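SWD1-like protein (Myceliophthora thermophila, PDB 6E29) probably serves, through its seven-bladed WD-repeat beta-propeller domain, as a subunit of the COMPASS complex that methylates histone H3. Local coordinates at residues A214-T220 with V232-D236; I238-V244 with L259-F265; N275-A281 with E316-W322; T282-V286 with I298-G302. One frame throughout, in Å; residues are numbered along the deposited sequence.

In the fold
All four contacts lie in three consecutive blades of a beta-propeller. Contacts 1 and 2 share one four-stranded sheet: contact 1 joins strands 218-223 and 229-234, and contact 2 continues through 239-243 to the outer strand 261-265. Contact 4 pairs strands 285-290 and 296-300 of the next blade, and contact 3 sets that blade's inner strand against 317-322 of the blade after it. Along the chain contacts 1 and 2 follow in series; contact 4 falls between the two segments of contact 3. Centres are about 12 Å apart for contacts 1 and 2, 2 and 4, and 3 and 4. Strand pairing within blades (contacts 1, 2 and 4) adjoins packing between blades (contact 3), and contacts 2 and 4 also touch across a blade boundary.

Contact 1 (A214-T220 with V232-D236); sequences ASGIITT and VNAQD
Asp236 turns back onto the loop at Ser215, where its OD2 accepts the backbone N of Ser215 at 2.7 Å in a nearly straight bond (167°). The amide arrives from above the carboxylate plane, and a chi1 of 60°, which sets CG between the backbone N and the carbonyl carbon, is what swings the carboxylate over to it. OD2 also forms a salt bridge with Arg240. With an alanine here, the amide of Ser215 would probably lose its acceptor and Arg240 its anionic mate. Next to this bond, Ala214 CB and Ala234 CB press together at 3.5 Å, tighter than usual for two carbons. Gln235 runs alongside Ile217, pointing the same way, with its OE1 3.8 Å from Ile217 CD1. Across the strands, Ile218 CG2, the branch anti to its own backbone N, meets Val232 CG1 at 3.8 Å, the two side chains crossing at a slant.

Thr219 and Thr220 both face Asn233, a classic beta bulge. Asn233 O accepts Thr219 N at 2.8 Å and, weakly, Thr220 N at 3.4 Å, while Asn233 N returns a bond to Thr220 O at 3.0 Å. A water lies between Thr219 OG1 and Asn233 ND2, accepting from that amide, whose strongest partner is the carbonyl of Trp274. In the order of the four-stranded blade, strands 218-223 and 229-234 are the two inner strands: Val232 packs on Phe242 of strand 239-243, and Thr220 and Asn233 reach Val277 of strand 274-279 in the following blade.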
# COMPACT_ATOMS: atom_id res chain seq x y z
N ALA B 214 -5.64 15.84 -0.53
CA ALA B 214 -6.81 15.32 0.17
C ALA B 214 -7.04 16.16 1.41
O ALA B 214 -6.17 16.93 1.86
CB ALA B 214 -6.61 13.82 0.51
N SER B 215 -8.23 16.01 1.99
CA SER B 215 -8.55 16.72 3.22
C SER B 215 -8.64 15.80 4.44
O SER B 215 -9.32 16.14 5.41
CB SER B 215 -9.86 17.49 3.07
OG SER B 215 -9.62 18.62 2.26
N GLY B 216 -8.01 14.63 4.40
CA GLY B 216 -7.72 13.93 5.64
C GLY B 216 -6.41 13.15 5.57
O GLY B 216 -5.56 13.44 4.73
N ILE B 217 -6.26 12.16 6.43
CA ILE B 217 -5.10 11.26 6.40
C ILE B 217 -5.10 10.41 5.13
O ILE B 217 -6.11 9.76 4.76
CB ILE B 217 -5.10 10.42 7.68
CG1 ILE B 217 -4.96 11.40 8.86
CG2 ILE B 217 -4.07 9.30 7.59
CD1 ILE B 217 -5.17 10.78 10.23
N ILE B 218 -3.96 10.35 4.44
CA ILE B 218 -3.82 9.45 3.30
C ILE B 218 -3.50 8.04 3.81
O ILE B 218 -2.56 7.84 4.59
CB ILE B 218 -2.75 9.96 2.32
CG1 ILE B 218 -3.24 11.30 1.69
CG2 ILE B 218 -2.49 8.95 1.22
CD1 ILE B 218 -2.18 11.98 0.76
N THR B 219 -4.35 7.07 3.46
CA THR B 219 -4.20 5.73 4.02
C THR B 219 -3.63 4.70 3.05
O THR B 219 -2.98 3.75 3.48
CB THR B 219 -5.54 5.21 4.58
OG1 THR B 219 -6.57 5.37 3.62
CG2 THR B 219 -5.90 5.99 5.83
N THR B 220 -3.80 4.89 1.76
CA THR B 220 -3.30 3.95 0.77
C THR B 220 -2.81 4.70 -0.44
O THR B 220 -3.48 5.63 -0.92
CB THR B 220 -4.41 2.97 0.31
OG1 THR B 220 -4.68 2.05 1.36
CG2 THR B 220 -4.01 2.23 -0.98
N VAL B 232 -5.22 6.83 -4.76
CA VAL B 232 -5.03 7.40 -3.44
C VAL B 232 -6.32 7.24 -2.64
O VAL B 232 -7.37 7.65 -3.10
CB VAL B 232 -4.68 8.89 -3.48
CG1 VAL B 232 -4.46 9.39 -2.03
CG2 VAL B 232 -3.44 9.16 -4.37
N ASN B 233 -6.26 6.59 -1.48
CA ASN B 233 -7.40 6.57 -0.57
C ASN B 233 -7.06 7.49 0.60
O ASN B 233 -5.96 7.40 1.17
CB ASN B 233 -7.72 5.17 -0.04
CG ASN B 233 -9.05 5.13 0.73
OD1 ASN B 233 -9.95 5.93 0.46
ND2 ASN B 233 -9.16 4.23 1.69
N ALA B 234 -8.02 8.30 0.99
CA ALA B 234 -7.81 9.24 2.09
C ALA B 234 -9.10 9.37 2.88
O ALA B 234 -10.18 9.02 2.41
CB ALA B 234 -7.34 10.61 1.56
N GLN B 235 -8.98 9.92 4.07
CA GLN B 235 -10.09 9.87 5.00
C GLN B 235 -11.15 10.94 4.74
O GLN B 235 -11.95 11.21 5.63
CB GLN B 235 -9.56 10.02 6.43
CG GLN B 235 -8.89 8.74 6.95
CD GLN B 235 -8.65 8.85 8.47
OE1 GLN B 235 -8.63 9.95 9.03
NE2 GLN B 235 -8.52 7.70 9.14
N ASP B 236 -11.16 11.56 3.57
CA ASP B 236 -12.20 12.53 3.27
C ASP B 236 -13.28 11.95 2.37
O ASP B 236 -14.01 12.69 1.74
CB ASP B 236 -11.61 13.85 2.70
CG ASP B 236 -10.83 13.66 1.38
OD1 ASP B 236 -10.73 12.51 0.90
OD2 ASP B 236 -10.32 14.68 0.83
O HOH W 1 -6.84 2.59 2.47

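Contact 2 (I238-V244 with L259-F265); sequences IIRTFIV and LPLEHKF
Thr241 OG1 is held twice by the facing strand: it donates to Glu262 OE2 at 2.9 Å, on the anti lone pair of that oxygen, and accepts from His263 N at 3.1 Å. Its chi1 of 52° turns the hydroxyl across to 261-265. The backbone agrees: Thr241 O takes Glu262 N and Thr241 N reaches His263 O, so two residues face one, a classic beta bulge in this antiparallel pairing. Thr241 CG2 is left to touch the edge of the Phe265 ring, 3.9 Å from CE2.

On either side of the bulge the pairing differs. Ile239 and Phe265 exchange backbone bonds, Phe265 N to Ile239 O at 2.7 Å. Phe242 receives Leu261 CD1 over one ring face, 4.1 Å from the centroid and 23° off the normal, while Leu259 O lies at the ring edge, 3.3 Å from Phe242 CD1. Further along, Ile243 N bonds to Pro260 O.

The next shell comes from the adjacent blade. Glu262 OE1 forms a salt bridge with Arg301, His263 NE2 bonds to the carbonyl of the same Arg301, and the Phe265 ring meets Trp299. With one carboxylate oxygen accepting a hydrogen bond from a hydroxyl and the other facing a guanidinium, Glu262 is likely to stay ionised, and Thr241 spends both its donor and an acceptor on fixing the bulge.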
# COMPACT_ATOMS: atom_id res chain seq x y z
N ILE B 238 -13.23 10.35 -0.35
CA ILE B 238 -13.05 10.49 -1.78
C ILE B 238 -11.85 9.67 -2.21
O ILE B 238 -10.78 9.80 -1.61
CB ILE B 238 -12.86 11.96 -2.18
CG1 ILE B 238 -14.12 12.73 -1.78
CG2 ILE B 238 -12.62 12.06 -3.67
CD1 ILE B 238 -13.96 14.26 -1.92
N ILE B 239 -12.03 8.83 -3.22
CA ILE B 239 -10.95 8.09 -3.86
C ILE B 239 -10.51 8.89 -5.08
O ILE B 239 -11.34 9.51 -5.76
CB ILE B 239 -11.39 6.67 -4.23
CG1 ILE B 239 -11.87 5.92 -2.99
CG2 ILE B 239 -10.19 5.90 -4.86
CD1 ILE B 239 -12.72 4.60 -3.33
N ARG B 240 -9.19 8.93 -5.31
CA ARG B 240 -8.66 9.77 -6.39
C ARG B 240 -7.62 9.01 -7.17
O ARG B 240 -6.83 8.27 -6.58
CB ARG B 240 -7.97 11.02 -5.84
CG ARG B 240 -9.01 11.93 -5.10
CD ARG B 240 -8.26 13.07 -4.40
NE ARG B 240 -9.14 14.02 -3.71
CZ ARG B 240 -9.54 13.92 -2.45
NH1 ARG B 240 -9.17 12.88 -1.68
NH2 ARG B 240 -10.32 14.87 -1.94
N THR B 241 -7.60 9.24 -8.48
CA THR B 241 -6.52 8.80 -9.34
C THR B 241 -5.81 10.02 -9.89
O THR B 241 -6.44 11.06 -10.15
CB THR B 241 -7.00 7.91 -10.47
OG1 THR B 241 -8.08 8.57 -11.17
CG2 THR B 241 -7.49 6.55 -9.87
N PHE B 242 -4.51 9.90 -10.07
CA PHE B 242 -3.70 10.98 -10.60
C PHE B 242 -2.79 10.46 -11.69
O PHE B 242 -2.37 9.29 -11.66
CB PHE B 242 -2.81 11.64 -9.57
CG PHE B 242 -3.54 12.24 -8.44
CD1 PHE B 242 -3.74 13.62 -8.36
CD2 PHE B 242 -3.98 11.42 -7.40
CE1 PHE B 242 -4.44 14.15 -7.29
CE2 PHE B 242 -4.67 11.92 -6.36
CZ PHE B 242 -4.89 13.32 -6.29
N ILE B 243 -2.42 11.38 -12.60
CA ILE B 243 -1.48 11.11 -13.69
C ILE B 243 -0.08 11.39 -13.18
O ILE B 243 0.22 12.52 -12.81
CB ILE B 243 -1.80 11.99 -14.91
CG1 ILE B 243 -3.28 11.86 -15.27
CG2 ILE B 243 -0.92 11.59 -16.07
CD1 ILE B 243 -3.73 10.42 -15.48
N VAL B 244 0.78 10.39 -13.16
CA VAL B 244 2.08 10.56 -12.48
C VAL B 244 3.02 11.29 -13.39
O VAL B 244 3.03 11.02 -14.61
CB VAL B 244 2.64 9.18 -12.06
CG1 VAL B 244 4.10 9.28 -11.70
CG2 VAL B 244 1.84 8.57 -10.89
N LEU B 259 0.93 17.07 -10.74
CA LEU B 259 0.31 15.80 -10.40
C LEU B 259 -1.19 15.93 -10.65
O LEU B 259 -1.99 16.08 -9.72
CB LEU B 259 0.64 15.43 -8.95
CG LEU B 259 0.22 14.03 -8.55
CD1 LEU B 259 0.84 12.96 -9.47
CD2 LEU B 259 0.56 13.80 -7.06
N PRO B 260 -1.60 15.92 -11.91
CA PRO B 260 -2.98 16.29 -12.22
C PRO B 260 -3.98 15.22 -11.81
O PRO B 260 -3.73 14.01 -11.92
CB PRO B 260 -2.95 16.54 -13.73
CG PRO B 260 -1.79 15.74 -14.22
CD PRO B 260 -0.77 15.72 -13.12
N LEU B 261 -5.08 15.67 -11.24
CA LEU B 261 -6.15 14.75 -10.86
C LEU B 261 -6.82 14.17 -12.10
O LEU B 261 -7.19 14.89 -13.02
CB LEU B 261 -7.17 15.50 -10.01
CG LEU B 261 -8.43 14.76 -9.61
CD1 LEU B 261 -8.02 13.74 -8.60
CD2 LEU B 261 -9.41 15.79 -9.02
N GLU B 262 -7.01 12.86 -12.10
CA GLU B 262 -7.73 12.20 -13.18
C GLU B 262 -9.22 12.05 -12.85
O GLU B 262 -10.06 12.69 -13.47
CB GLU B 262 -7.11 10.84 -13.48
CG GLU B 262 -7.79 10.19 -14.71
CD GLU B 262 -7.36 8.75 -14.94
OE1 GLU B 262 -6.93 8.41 -16.08
OE2 GLU B 262 -7.48 8.00 -13.95
N HIS B 263 -9.56 11.21 -11.88
CA HIS B 263 -10.93 11.01 -11.45
C HIS B 263 -11.05 11.09 -9.93
O HIS B 263 -10.12 10.73 -9.20
CB HIS B 263 -11.49 9.64 -11.88
CG HIS B 263 -11.68 9.49 -13.35
ND1 HIS B 263 -12.45 10.34 -14.10
CD2 HIS B 263 -11.13 8.62 -14.23
CE1 HIS B 263 -12.41 9.99 -15.37
NE2 HIS B 263 -11.61 8.94 -15.47
N LYS B 264 -12.22 11.51 -9.47
CA LYS B 264 -12.67 11.37 -8.08
C LYS B 264 -13.76 10.31 -8.06
O LYS B 264 -14.67 10.35 -8.89
CB LYS B 264 -13.27 12.67 -7.54
CG LYS B 264 -12.29 13.72 -7.07
CD LYS B 264 -12.99 14.97 -6.64
CE LYS B 264 -13.80 15.56 -7.77
NZ LYS B 264 -14.53 16.77 -7.27
N PHE B 265 -13.70 9.40 -7.09
CA PHE B 265 -14.74 8.38 -6.95
C PHE B 265 -15.31 8.49 -5.54
O PHE B 265 -14.55 8.52 -4.57
CB PHE B 265 -14.21 6.98 -7.17
CG PHE B 265 -13.47 6.79 -8.44
CD1 PHE B 265 -14.15 6.53 -9.61
CD2 PHE B 265 -12.07 6.88 -8.47
CE1 PHE B 265 -13.44 6.35 -10.80
CE2 PHE B 265 -11.38 6.69 -9.66
CZ PHE B 265 -12.08 6.40 -10.82

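Contact 3 (N275-A281 with E316-W322); sequences NHVAFSA and EQGVIEW
Trp322 lies against the end of strand 274-279, and its atoms meet that chain one after another. CB sits 3.6 Å from Phe279 O. CG stands anti to the carbonyl carbon of Trp322, beside the backbone N, which puts the indole against Ser280. There Ser280 CA rests over the face of the five-membered ring, 3.5 Å from its centroid and 15° off the normal. Trp322 CD1 comes to 3.1 Å from Phe279 O and also touches Ala278 CB at 3.6 Å. NE1 then gives a weak, bent bond to Ala278 O (3.4 Å, 129°), which lies at the ring edge. Over the same indole, Ser280 CB covers the carbons of the ring fusion, 3.5 Å from Trp322 CD2, and still lies 4.1 Å from Trp322 CZ2 further out.

The two strands, 7° from parallel with axes 5.9 Å apart, are inner strands of adjacent blades of the beta-propeller. Strand 317-322 belongs to the blade that the N-terminal strand 19-23 completes, the closure common in WD-repeat propellers. Between the strands, Ile320 CG1 packs on Ala278 CB. A water accepts from Trp322 N and donates to Phe279 O and to Glu321 OE1, an oxygen that also forms a salt bridge with Arg222.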
# COMPACT_ATOMS: atom_id res chain seq x y z
N ASN B 275 -12.55 1.69 2.83
CA ASN B 275 -11.63 1.03 3.73
C ASN B 275 -10.29 0.77 3.01
O ASN B 275 -9.24 1.25 3.44
CB ASN B 275 -12.28 -0.25 4.21
CG ASN B 275 -11.75 -0.71 5.47
OD1 ASN B 275 -10.64 -0.34 5.84
ND2 ASN B 275 -12.49 -1.57 6.14
N HIS B 276 -10.33 0.03 1.90
CA HIS B 276 -9.16 -0.23 1.09
C HIS B 276 -9.55 -0.10 -0.38
O HIS B 276 -10.72 -0.22 -0.73
CB HIS B 276 -8.57 -1.63 1.42
CG HIS B 276 -7.79 -1.63 2.69
ND1 HIS B 276 -8.30 -2.05 3.91
CD2 HIS B 276 -6.55 -1.14 2.96
CE1 HIS B 276 -7.39 -1.86 4.85
NE2 HIS B 276 -6.33 -1.30 4.31
N VAL B 277 -8.55 0.13 -1.23
CA VAL B 277 -8.79 0.31 -2.65
C VAL B 277 -7.73 -0.47 -3.42
O VAL B 277 -6.66 -0.77 -2.88
CB VAL B 277 -8.72 1.78 -3.08
CG1 VAL B 277 -9.90 2.55 -2.34
CG2 VAL B 277 -7.31 2.39 -2.70
N ALA B 278 -8.04 -0.74 -4.69
CA ALA B 278 -7.14 -1.51 -5.56
C ALA B 278 -7.41 -1.24 -7.05
O ALA B 278 -8.56 -1.08 -7.46
CB ALA B 278 -7.25 -3.01 -5.28
N PHE B 279 -6.35 -1.26 -7.84
CA PHE B 279 -6.40 -1.22 -9.29
C PHE B 279 -6.52 -2.63 -9.83
O PHE B 279 -5.76 -3.51 -9.40
CB PHE B 279 -5.09 -0.69 -9.87
CG PHE B 279 -4.97 0.85 -9.97
CD1 PHE B 279 -5.95 1.61 -10.54
CD2 PHE B 279 -3.77 1.46 -9.58
CE1 PHE B 279 -5.81 3.02 -10.69
CE2 PHE B 279 -3.60 2.88 -9.69
CZ PHE B 279 -4.62 3.65 -10.27
N SER B 280 -7.27 -2.78 -10.92
CA SER B 280 -7.29 -4.06 -11.62
C SER B 280 -6.00 -4.22 -12.43
O SER B 280 -5.19 -3.30 -12.55
CB SER B 280 -8.53 -4.17 -12.52
OG SER B 280 -8.46 -3.27 -13.63
N ALA B 281 -5.85 -5.39 -13.05
CA ALA B 281 -4.59 -5.79 -13.71
C ALA B 281 -4.09 -4.75 -14.69
O ALA B 281 -2.88 -4.46 -14.74
CB ALA B 281 -4.82 -7.12 -14.46
N GLU B 316 -18.68 -7.02 6.41
CA GLU B 316 -17.77 -5.93 6.07
C GLU B 316 -16.45 -6.49 5.52
O GLU B 316 -15.88 -7.43 6.08
CB GLU B 316 -17.52 -5.08 7.32
CG GLU B 316 -16.92 -3.71 6.98
CD GLU B 316 -16.77 -2.78 8.19
OE1 GLU B 316 -15.94 -1.82 8.11
OE2 GLU B 316 -17.47 -3.03 9.20
N GLN B 317 -15.95 -5.87 4.44
CA GLN B 317 -14.72 -6.31 3.79
C GLN B 317 -13.58 -5.33 4.09
O GLN B 317 -13.79 -4.12 4.20
CB GLN B 317 -14.90 -6.42 2.27
CG GLN B 317 -16.09 -7.30 1.89
CD GLN B 317 -15.80 -8.76 2.16
OE1 GLN B 317 -14.66 -9.18 2.11
NE2 GLN B 317 -16.83 -9.52 2.44
N GLY B 318 -12.36 -5.85 4.20
CA GLY B 318 -11.19 -5.04 4.45
C GLY B 318 -10.30 -4.93 3.24
O GLY B 318 -10.63 -4.26 2.25
N VAL B 319 -9.11 -5.55 3.32
CA VAL B 319 -8.13 -5.39 2.24
C VAL B 319 -8.64 -6.08 1.00
O VAL B 319 -9.13 -7.22 1.09
CB VAL B 319 -6.77 -5.97 2.65
CG1 VAL B 319 -5.88 -6.29 1.42
CG2 VAL B 319 -6.05 -4.98 3.59
N ILE B 320 -8.45 -5.46 -0.18
CA ILE B 320 -8.84 -6.12 -1.43
C ILE B 320 -7.66 -6.08 -2.39
O ILE B 320 -6.81 -5.20 -2.31
CB ILE B 320 -10.10 -5.48 -2.07
CG1 ILE B 320 -9.78 -4.02 -2.41
CG2 ILE B 320 -11.31 -5.58 -1.07
CD1 ILE B 320 -10.91 -3.32 -3.06
N GLU B 321 -7.63 -7.01 -3.33
CA GLU B 321 -6.52 -7.08 -4.28
C GLU B 321 -7.02 -7.73 -5.55
O GLU B 321 -7.73 -8.74 -5.48
CB GLU B 321 -5.36 -7.94 -3.77
CG GLU B 321 -4.58 -7.27 -2.69
CD GLU B 321 -3.87 -6.02 -3.20
OE1 GLU B 321 -3.31 -6.04 -4.33
OE2 GLU B 321 -3.91 -5.02 -2.46
N TRP B 322 -6.68 -7.16 -6.70
CA TRP B 322 -6.99 -7.83 -7.96
C TRP B 322 -5.86 -8.76 -8.40
O TRP B 322 -4.67 -8.48 -8.16
CB TRP B 322 -7.15 -6.79 -9.08
CG TRP B 322 -8.35 -5.87 -8.98
CD1 TRP B 322 -8.44 -4.70 -8.27
CD2 TRP B 322 -9.59 -6.01 -9.68
NE1 TRP B 322 -9.66 -4.09 -8.50
CE2 TRP B 322 -10.37 -4.87 -9.38
CE3 TRP B 322 -10.11 -6.97 -10.56
CZ2 TRP B 322 -11.64 -4.69 -9.89
CZ3 TRP B 322 -11.38 -6.78 -11.06
CH2 TRP B 322 -12.12 -5.65 -10.73
O HOH W 2 -4.72 -5.03 -6.86

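Contact 4 (T282-V286 with I298-G302); sequences TGEYV and IWERG
Arg301 NH1 donates to Gly283 O at 2.8 Å, with the carbonyl oxygen close to the guanidinium plane and NH1 well above the carbonyl plane, 49° out of it. The bond ties together the ends of a beta hairpin, strands 285-290 and 296-300, the middle two strands of a propeller blade. A kink at chi3 (42°) folds the arginine back toward Gly283, in the loop that leads into strand 285-290. On the way, its CG packs against Val286 CG2 at 3.9 Å, the two side chains meeting at about a right angle. Its backbone contributes too: Arg301 N bonds to Glu284 O at 2.9 Å. A leucine in its place would probably leave the carbonyl of Gly283 without this donor and Glu262 of the preceding blade without its positive mate.

Gly283 adopts backbone angles (phi 84°) that by themselves call for glycine, and a CB on it would come close to NH1. Further along, Val286 and Trp299 form the hydrogen-bonded antiparallel pair, Val286 N to Trp299 O and Trp299 N to Val286 O, each 2.8 Å. Tyr285 and Glu300 are the non-hydrogen-bonded pair beside it. The tyrosine ring lies with Trp299 O at its edge, near its plane, and Glu284 CG over one face, while Tyr285 CB meets Ile298 CG2 at 3.9 Å. On the side of the sheet carrying Val286 and Trp299, the indole stacks edge-to-face with Trp274, and Val286 touches Phe279. The loop entering the hairpin opens with an ST turn, in which Thr282 OG1 accepts Glu284 N at 3.3 Å.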
# COMPACT_ATOMS: atom_id res chain seq x y z
N THR B 282 -4.98 -4.26 -15.57
CA THR B 282 -4.61 -3.28 -16.58
C THR B 282 -4.83 -1.86 -16.11
O THR B 282 -4.57 -0.93 -16.88
CB THR B 282 -5.38 -3.45 -17.87
OG1 THR B 282 -6.76 -3.10 -17.62
CG2 THR B 282 -5.33 -4.91 -18.37
N GLY B 283 -5.34 -1.68 -14.92
CA GLY B 283 -5.68 -0.35 -14.48
C GLY B 283 -7.04 0.12 -14.94
O GLY B 283 -7.43 1.25 -14.62
N GLU B 284 -7.77 -0.71 -15.65
CA GLU B 284 -9.09 -0.29 -16.13
C GLU B 284 -10.04 0.04 -14.98
O GLU B 284 -10.86 0.96 -15.10
CB GLU B 284 -9.71 -1.39 -16.95
CG GLU B 284 -11.05 -0.90 -17.57
CD GLU B 284 -11.72 -1.88 -18.48
OE1 GLU B 284 -11.35 -3.10 -18.55
OE2 GLU B 284 -12.65 -1.42 -19.18
N TYR B 285 -10.03 -0.76 -13.92
CA TYR B 285 -11.03 -0.62 -12.86
C TYR B 285 -10.35 -0.21 -11.56
O TYR B 285 -9.22 -0.58 -11.28
CB TYR B 285 -11.78 -1.92 -12.58
CG TYR B 285 -12.50 -2.45 -13.78
CD1 TYR B 285 -13.57 -1.76 -14.32
CD2 TYR B 285 -12.10 -3.62 -14.38
CE1 TYR B 285 -14.26 -2.26 -15.48
CE2 TYR B 285 -12.75 -4.12 -15.49
CZ TYR B 285 -13.83 -3.44 -16.05
OH TYR B 285 -14.47 -3.93 -17.17
N VAL B 286 -11.10 0.54 -10.75
CA VAL B 286 -10.76 0.79 -9.34
C VAL B 286 -11.84 0.12 -8.49
O VAL B 286 -13.03 0.36 -8.70
CB VAL B 286 -10.71 2.31 -9.04
CG1 VAL B 286 -10.55 2.55 -7.54
CG2 VAL B 286 -9.53 2.98 -9.83
N ILE B 298 -17.04 -1.05 -7.64
CA ILE B 298 -16.07 -1.07 -8.74
C ILE B 298 -16.42 0.06 -9.72
O ILE B 298 -17.55 0.13 -10.21
CB ILE B 298 -16.06 -2.43 -9.46
CG1 ILE B 298 -15.82 -3.57 -8.45
CG2 ILE B 298 -15.00 -2.45 -10.53
CD1 ILE B 298 -15.88 -4.99 -9.13
N TRP B 299 -15.47 0.96 -9.95
CA TRP B 299 -15.59 2.01 -10.95
C TRP B 299 -14.64 1.74 -12.12
O TRP B 299 -13.62 1.04 -11.97
CB TRP B 299 -15.25 3.38 -10.37
CG TRP B 299 -16.10 3.83 -9.25
CD1 TRP B 299 -17.21 4.65 -9.32
CD2 TRP B 299 -15.87 3.59 -7.85
NE1 TRP B 299 -17.69 4.90 -8.07
CE2 TRP B 299 -16.89 4.27 -7.14
CE3 TRP B 299 -14.90 2.88 -7.12
CZ2 TRP B 299 -17.00 4.23 -5.74
CZ3 TRP B 299 -14.98 2.85 -5.73
CH2 TRP B 299 -16.03 3.53 -5.05
N GLU B 300 -14.92 2.37 -13.26
CA GLU B 300 -14.03 2.26 -14.41
C GLU B 300 -13.36 3.60 -14.66
O GLU B 300 -14.00 4.65 -14.54
CB GLU B 300 -14.80 1.78 -15.66
CG GLU B 300 -16.06 2.57 -15.96
CD GLU B 300 -15.74 3.81 -16.78
OE1 GLU B 300 -14.75 3.74 -17.56
OE2 GLU B 300 -16.45 4.83 -16.60
N ARG B 301 -12.08 3.57 -14.98
CA ARG B 301 -11.27 4.79 -15.11
C ARG B 301 -11.34 5.42 -16.48
O ARG B 301 -10.82 6.52 -16.67
CB ARG B 301 -9.81 4.47 -14.87
CG ARG B 301 -9.45 4.29 -13.47
CD ARG B 301 -7.95 4.20 -13.34
NE ARG B 301 -7.25 5.17 -14.17
CZ ARG B 301 -6.41 4.87 -15.16
NH1 ARG B 301 -6.14 3.59 -15.45
NH2 ARG B 301 -5.85 5.85 -15.87
N GLY B 302 -11.92 4.71 -17.45
CA GLY B 302 -12.11 5.32 -18.75
C GLY B 302 -12.93 6.59 -18.66
O GLY B 302 -12.55 7.63 -19.21